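Local structure of nucleocapsid (2I9F) at residues G38-D43 with L47-S52; A23-N28 with K57-K62. The protein forms the viral capsid of equine arteritis virus through its capsid-forming domain, the part described here, and as a whole protein probably binds RNA. All coordinates share one frame; numbering follows the deposited sequence.

Contact 1 (G38-D43 with L47-S52)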
loop_
_atom_site.group_PDB
_atom_site.type_symbol
_atom_site.label_atom_id
_atom_site.label_comp_id
_atom_site.label_asym_id
_atom_site.label_seq_id
_atom_site.Cartn_x
_atom_site.Cartn_y
_atom_site.Cartn_z
ATOM N N GLY A 38 0.448 2.073 3.931
ATOM C CA GLY A 38 -0.903 2.105 4.488
ATOM C C GLY A 38 -1.184 3.479 5.121
ATOM O O GLY A 38 -0.377 4.467 5.022
ATOM N N SER A 39 -2.295 3.557 5.816
ATOM C CA SER A 39 -2.717 4.837 6.372
ATOM C C SER A 39 -3.105 4.623 7.826
ATOM O O SER A 39 -3.936 3.750 8.092
ATOM C CB SER A 39 -3.935 5.366 5.618
ATOM O OG SER A 39 -4.272 6.652 6.161
ATOM N N LEU A 40 -2.499 5.414 8.737
ATOM C CA LEU A 40 -2.829 5.357 10.178
ATOM C C LEU A 40 -3.482 6.688 10.573
ATOM O O LEU A 40 -2.868 7.725 10.576
ATOM C CB LEU A 40 -1.652 4.962 11.089
ATOM C CG LEU A 40 -2.041 4.908 12.572
ATOM C CD1 LEU A 40 -2.815 3.617 12.890
ATOM C CD2 LEU A 40 -0.848 5.073 13.480
ATOM N N THR A 41 -4.775 6.633 10.823
ATOM C CA THR A 41 -5.527 7.832 11.172
ATOM C C THR A 41 -6.251 7.671 12.506
ATOM O O THR A 41 -6.469 6.555 13.009
ATOM C CB THR A 41 -6.608 8.158 10.111
ATOM O OG1 THR A 41 -7.430 7.017 9.936
ATOM C CG2 THR A 41 -6.006 8.546 8.770
ATOM N N ALA A 42 -6.690 8.825 13.016
ATOM C CA ALA A 42 -7.355 8.956 14.299
ATOM C C ALA A 42 -8.817 8.956 13.984
ATOM O O ALA A 42 -9.304 9.851 13.305
ATOM C CB ALA A 42 -6.960 10.274 14.949
ATOM N N ASP A 43 -9.538 7.954 14.462
ATOM C CA ASP A 43 -10.846 7.721 13.875
ATOM C C ASP A 43 -11.930 8.401 14.691
ATOM O O ASP A 43 -11.945 9.627 14.797
ATOM C CB ASP A 43 -11.091 6.223 13.592
ATOM C CG ASP A 43 -12.115 5.997 12.432
ATOM O OD1 ASP A 43 -13.212 6.635 12.433
ATOM O OD2 ASP A 43 -11.822 5.184 11.511
ATOM N N LEU A 47 -7.765 4.592 16.704
ATOM C CA LEU A 47 -6.919 4.552 15.549
ATOM C C LEU A 47 -7.610 3.680 14.493
ATOM O O LEU A 47 -8.363 2.791 14.842
ATOM C CB LEU A 47 -5.565 3.926 15.933
ATOM C CG LEU A 47 -4.653 4.832 16.763
ATOM C CD1 LEU A 47 -3.377 4.047 17.140
ATOM C CD2 LEU A 47 -4.256 6.107 15.992
ATOM N N THR A 48 -7.393 3.989 13.223
ATOM C CA THR A 48 -7.663 3.017 12.188
ATOM C C THR A 48 -6.431 2.893 11.356
ATOM O O THR A 48 -5.842 3.915 10.954
ATOM C CB THR A 48 -8.903 3.403 11.343
ATOM O OG1 THR A 48 -10.022 3.426 12.221
ATOM C CG2 THR A 48 -9.185 2.398 10.163
ATOM N N TYR A 49 -6.035 1.641 11.143
ATOM C CA TYR A 49 -4.986 1.328 10.185
ATOM C C TYR A 49 -5.557 0.587 8.963
ATOM O O TYR A 49 -6.296 -0.398 9.084
ATOM C CB TYR A 49 -3.826 0.538 10.836
ATOM C CG TYR A 49 -2.665 0.253 9.838
ATOM C CD1 TYR A 49 -1.873 1.290 9.357
ATOM C CD2 TYR A 49 -2.436 -1.053 9.344
ATOM C CE1 TYR A 49 -0.841 1.059 8.424
ATOM C CE2 TYR A 49 -1.432 -1.310 8.394
ATOM C CZ TYR A 49 -0.601 -0.226 7.988
ATOM O OH TYR A 49 0.389 -0.450 7.111
ATOM N N THR A 50 -5.197 1.054 7.782
ATOM C CA THR A 50 -5.647 0.379 6.581
ATOM C C THR A 50 -4.481 0.242 5.610
ATOM O O THR A 50 -3.612 1.142 5.499
ATOM C CB THR A 50 -6.947 1.034 5.941
ATOM O OG1 THR A 50 -7.353 0.242 4.795
ATOM C CG2 THR A 50 -6.724 2.450 5.520
ATOM N N VAL A 51 -4.384 -0.914 4.994
ATOM C CA VAL A 51 -3.267 -1.107 4.035
ATOM C C VAL A 51 -3.713 -2.025 2.927
ATOM O O VAL A 51 -4.509 -2.932 3.166
ATOM C CB VAL A 51 -1.973 -1.626 4.683
ATOM C CG1 VAL A 51 -2.155 -3.088 5.227
ATOM C CG2 VAL A 51 -0.785 -1.555 3.654
ATOM N N SER A 52 -3.243 -1.762 1.703
ATOM C CA SER A 52 -3.620 -2.580 0.536
ATOM C C SER A 52 -2.352 -3.161 -0.082
ATOM O O SER A 52 -1.323 -2.531 -0.061
ATOM C CB SER A 52 -4.404 -1.768 -0.524
ATOM O OG SER A 52 -5.647 -1.318 -0.012
#

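Contact 2 (A23-N28 with K57-K62)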
loop_
_atom_site.group_PDB
_atom_site.type_symbol
_atom_site.label_atom_id
_atom_site.label_comp_id
_atom_site.label_asym_id
_atom_site.label_seq_id
_atom_site.Cartn_x
_atom_site.Cartn_y
_atom_site.Cartn_z
ATOM N N ALA A 23 -0.691 -16.411 8.869
ATOM C CA ALA A 23 0.560 -15.943 9.511
ATOM C C ALA A 23 1.418 -15.088 8.531
ATOM O O ALA A 23 1.915 -14.014 8.904
ATOM C CB ALA A 23 1.405 -17.149 10.114
ATOM N N THR A 24 1.565 -15.538 7.275
ATOM C CA THR A 24 2.299 -14.736 6.231
ATOM C C THR A 24 1.669 -13.351 6.025
ATOM O O THR A 24 2.362 -12.325 5.985
ATOM C CB THR A 24 2.340 -15.493 4.870
ATOM O OG1 THR A 24 2.959 -16.758 5.062
ATOM C CG2 THR A 24 3.140 -14.750 3.793
ATOM N N LEU A 25 0.362 -13.316 5.843
ATOM C CA LEU A 25 -0.304 -12.016 5.709
ATOM C C LEU A 25 -0.179 -11.124 6.949
ATOM O O LEU A 25 -0.040 -9.910 6.822
ATOM C CB LEU A 25 -1.762 -12.230 5.304
ATOM C CG LEU A 25 -2.087 -12.963 3.977
ATOM C CD1 LEU A 25 -3.582 -12.737 3.761
ATOM C CD2 LEU A 25 -1.338 -12.314 2.852
ATOM N N SER A 26 -0.269 -11.700 8.154
ATOM C CA SER A 26 -0.101 -10.886 9.368
ATOM C C SER A 26 1.284 -10.253 9.393
ATOM O O SER A 26 1.443 -9.116 9.815
ATOM C CB SER A 26 -0.321 -11.740 10.618
ATOM O OG SER A 26 0.850 -12.511 10.930
ATOM N N SER A 27 2.283 -11.022 8.952
ATOM C CA SER A 27 3.631 -10.502 8.715
ATOM C C SER A 27 3.725 -9.416 7.686
ATOM O O SER A 27 4.447 -8.497 7.897
ATOM C CB SER A 27 4.597 -11.589 8.292
ATOM O OG SER A 27 5.108 -12.157 9.446
ATOM N N ASN A 28 3.004 -9.526 6.580
ATOM C CA ASN A 28 2.998 -8.441 5.628
ATOM C C ASN A 28 2.464 -7.149 6.304
ATOM O O ASN A 28 3.114 -6.103 6.238
ATOM C CB ASN A 28 2.112 -8.773 4.423
ATOM C CG ASN A 28 2.592 -9.944 3.606
ATOM O OD1 ASN A 28 3.788 -10.276 3.548
ATOM N ND2 ASN A 28 1.675 -10.496 2.843
ATOM N N LYS A 57 2.893 -14.788 -4.530
ATOM C CA LYS A 57 2.226 -15.659 -5.528
ATOM C C LYS A 57 1.306 -16.798 -5.012
ATOM O O LYS A 57 0.174 -16.926 -5.501
ATOM C CB LYS A 57 3.262 -16.243 -6.490
ATOM C CG LYS A 57 2.642 -16.957 -7.732
ATOM C CD LYS A 57 1.794 -15.950 -8.514
ATOM C CE LYS A 57 1.533 -16.352 -9.971
ATOM N NZ LYS A 57 0.657 -15.392 -10.693
ATOM N N GLN A 58 1.798 -17.611 -4.074
ATOM C CA GLN A 58 1.073 -18.790 -3.526
ATOM C C GLN A 58 -0.289 -18.402 -2.972
ATOM O O GLN A 58 -1.274 -19.114 -3.160
ATOM C CB GLN A 58 1.862 -19.432 -2.377
ATOM C CG GLN A 58 3.385 -19.529 -2.648
ATOM C CD GLN A 58 4.214 -19.499 -1.360
ATOM O OE1 GLN A 58 4.320 -20.509 -0.670
ATOM N NE2 GLN A 58 4.815 -18.341 -1.041
ATOM N N ILE A 59 -0.320 -17.258 -2.293
ATOM C CA ILE A 59 -1.559 -16.715 -1.696
ATOM C C ILE A 59 -2.406 -15.989 -2.742
ATOM O O ILE A 59 -3.628 -16.150 -2.775
ATOM C CB ILE A 59 -1.250 -15.813 -0.489
ATOM C CG1 ILE A 59 -0.619 -16.684 0.597
ATOM C CG2 ILE A 59 -2.593 -15.114 0.079
ATOM C CD1 ILE A 59 0.157 -15.913 1.622
ATOM N N GLN A 60 -1.749 -15.177 -3.579
ATOM C CA GLN A 60 -2.404 -14.576 -4.728
ATOM C C GLN A 60 -3.229 -15.573 -5.593
ATOM O O GLN A 60 -4.405 -15.301 -5.895
ATOM C CB GLN A 60 -1.384 -13.837 -5.585
ATOM C CG GLN A 60 -2.017 -13.276 -6.821
ATOM C CD GLN A 60 -2.977 -12.127 -6.561
ATOM O OE1 GLN A 60 -3.345 -11.422 -7.499
ATOM N NE2 GLN A 60 -3.398 -11.934 -5.299
ATOM N N ARG A 61 -2.618 -16.690 -5.996
ATOM C CA ARG A 61 -3.336 -17.834 -6.612
ATOM C C ARG A 61 -4.681 -18.175 -5.936
ATOM O O ARG A 61 -5.689 -18.342 -6.612
ATOM C CB ARG A 61 -2.451 -19.093 -6.592
ATOM C CG ARG A 61 -1.282 -19.108 -7.568
ATOM C CD ARG A 61 -0.639 -20.522 -7.648
ATOM N NE ARG A 61 0.655 -20.618 -6.947
ATOM C CZ ARG A 61 1.853 -20.588 -7.540
ATOM N NH1 ARG A 61 1.936 -20.462 -8.857
ATOM N NH2 ARG A 61 2.978 -20.682 -6.825
ATOM N N LYS A 62 -4.684 -18.291 -4.607
ATOM C CA LYS A 62 -5.913 -18.528 -3.813
ATOM C C LYS A 62 -6.888 -17.340 -3.795
ATOM O O LYS A 62 -8.087 -17.518 -3.959
ATOM C CB LYS A 62 -5.576 -18.906 -2.360
ATOM C CG LYS A 62 -4.496 -19.955 -2.196
ATOM C CD LYS A 62 -5.032 -21.344 -2.383
ATOM C CE LYS A 62 -3.957 -22.381 -2.078
ATOM N NZ LYS A 62 -3.826 -22.656 -0.612
#

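Contact 1 (G38-D43 with L47-S52)
This contact is an antiparallel beta hairpin, strand 39-42 against strand 47-52, and the second strand pairs along its far edge with a strand of the second subunit, so one sheet crosses the dimer interface. S39-T50 and T41-T48 are the hydrogen-bonded pairs; T48 N reaches T41 O at 2.7 Å and S39 N reaches T50 O at 2.8 Å. Between them sits the non-hydrogen-bonded pair L40-Y49, whose side chains cross at about a right angle. L40 CD1 lies 3.8 Å from Y49 CB, while L40 CB comes to the ring edge near its plane. This face turns to helix 19-34, where L40 and Y49 both meet F33; Y49 OH bonds to H37 O. On the face of S39, T41, T48 and T50 the side chains are small. T41 and T48 point the same way, side by side. Near the turn T48 OG1, set beside its own backbone N (chi1 -62°), donates to D43 OD2 at 2.6 Å. The hydroxyl meets OD2 on its anti side, 20° out of the carboxylate plane. T48 OG1 also bonds S52 OG of the second subunit, a pairing that implies one hydroxyl couples the hairpin turn to the dimer seam.

Contact 2 (A23-N28 with K57-K62)
Two helical segments, 23-28 in the middle of helix 19-34 and 57-62 in the C-terminal helix 57-63, approach no nearer than 8.9 Å between L25 CA and I59 CA. This is sparse helix-helix packing between helices that flank the hairpin in the chain, with one side chain, I59, bridging the gap to two neighbours on the other helix. Its CB points toward helix 19-34, and CG1, anti to the carbonyl carbon (chi1 -65°), carries CD1 across to T24. There CD1 lies against both the CB and the CG2 of the threonine, 3.9 Å from T24 CG2. The other branch, I59 CG2, meets L25 CD2 at 4.1 Å, and I59 CD1 touches the same leucine methyl, so the two branches of the isoleucine share it. I59 runs antiparallel alongside each of its two partners, T24 and L25, and the contact is wholly apolar. The hydroxyl of T24 instead bonds to Q20 O one turn earlier. L25 also packs on L17 and P55 and on F33 of the second subunit, which places this small contact beside the dimer interface. A salt bridge from K62 to E21 makes a second tie between the helices. Within segment 23-28, A23 O accepts from S27 N at 3.0 Å and, from the same face of its plane, from S26 OG at 2.7 Å.

Overall arrangement
The hairpin of contact 1 is spanned in sequence by the two helices of contact 2: helix 19-34 leads into strand 39-42, and strand 47-53 leads into helix 57-63. They sit to either side of the middle of the chain, with centres about 20 Å apart and nearest atoms about 6 Å apart, and do not touch. Contact 1 is partly buried and held mainly by backbone hydrogen bonds, with 504 Å² between its segments; contact 2 is small, buried and purely apolar, with 117 Å². Helix 19-34 serves both, supplying a segment to contact 2 and a backing for L40 and Y49. Both also touch the second subunit, contact 1 by continuing its sheet, contact 2 by packing.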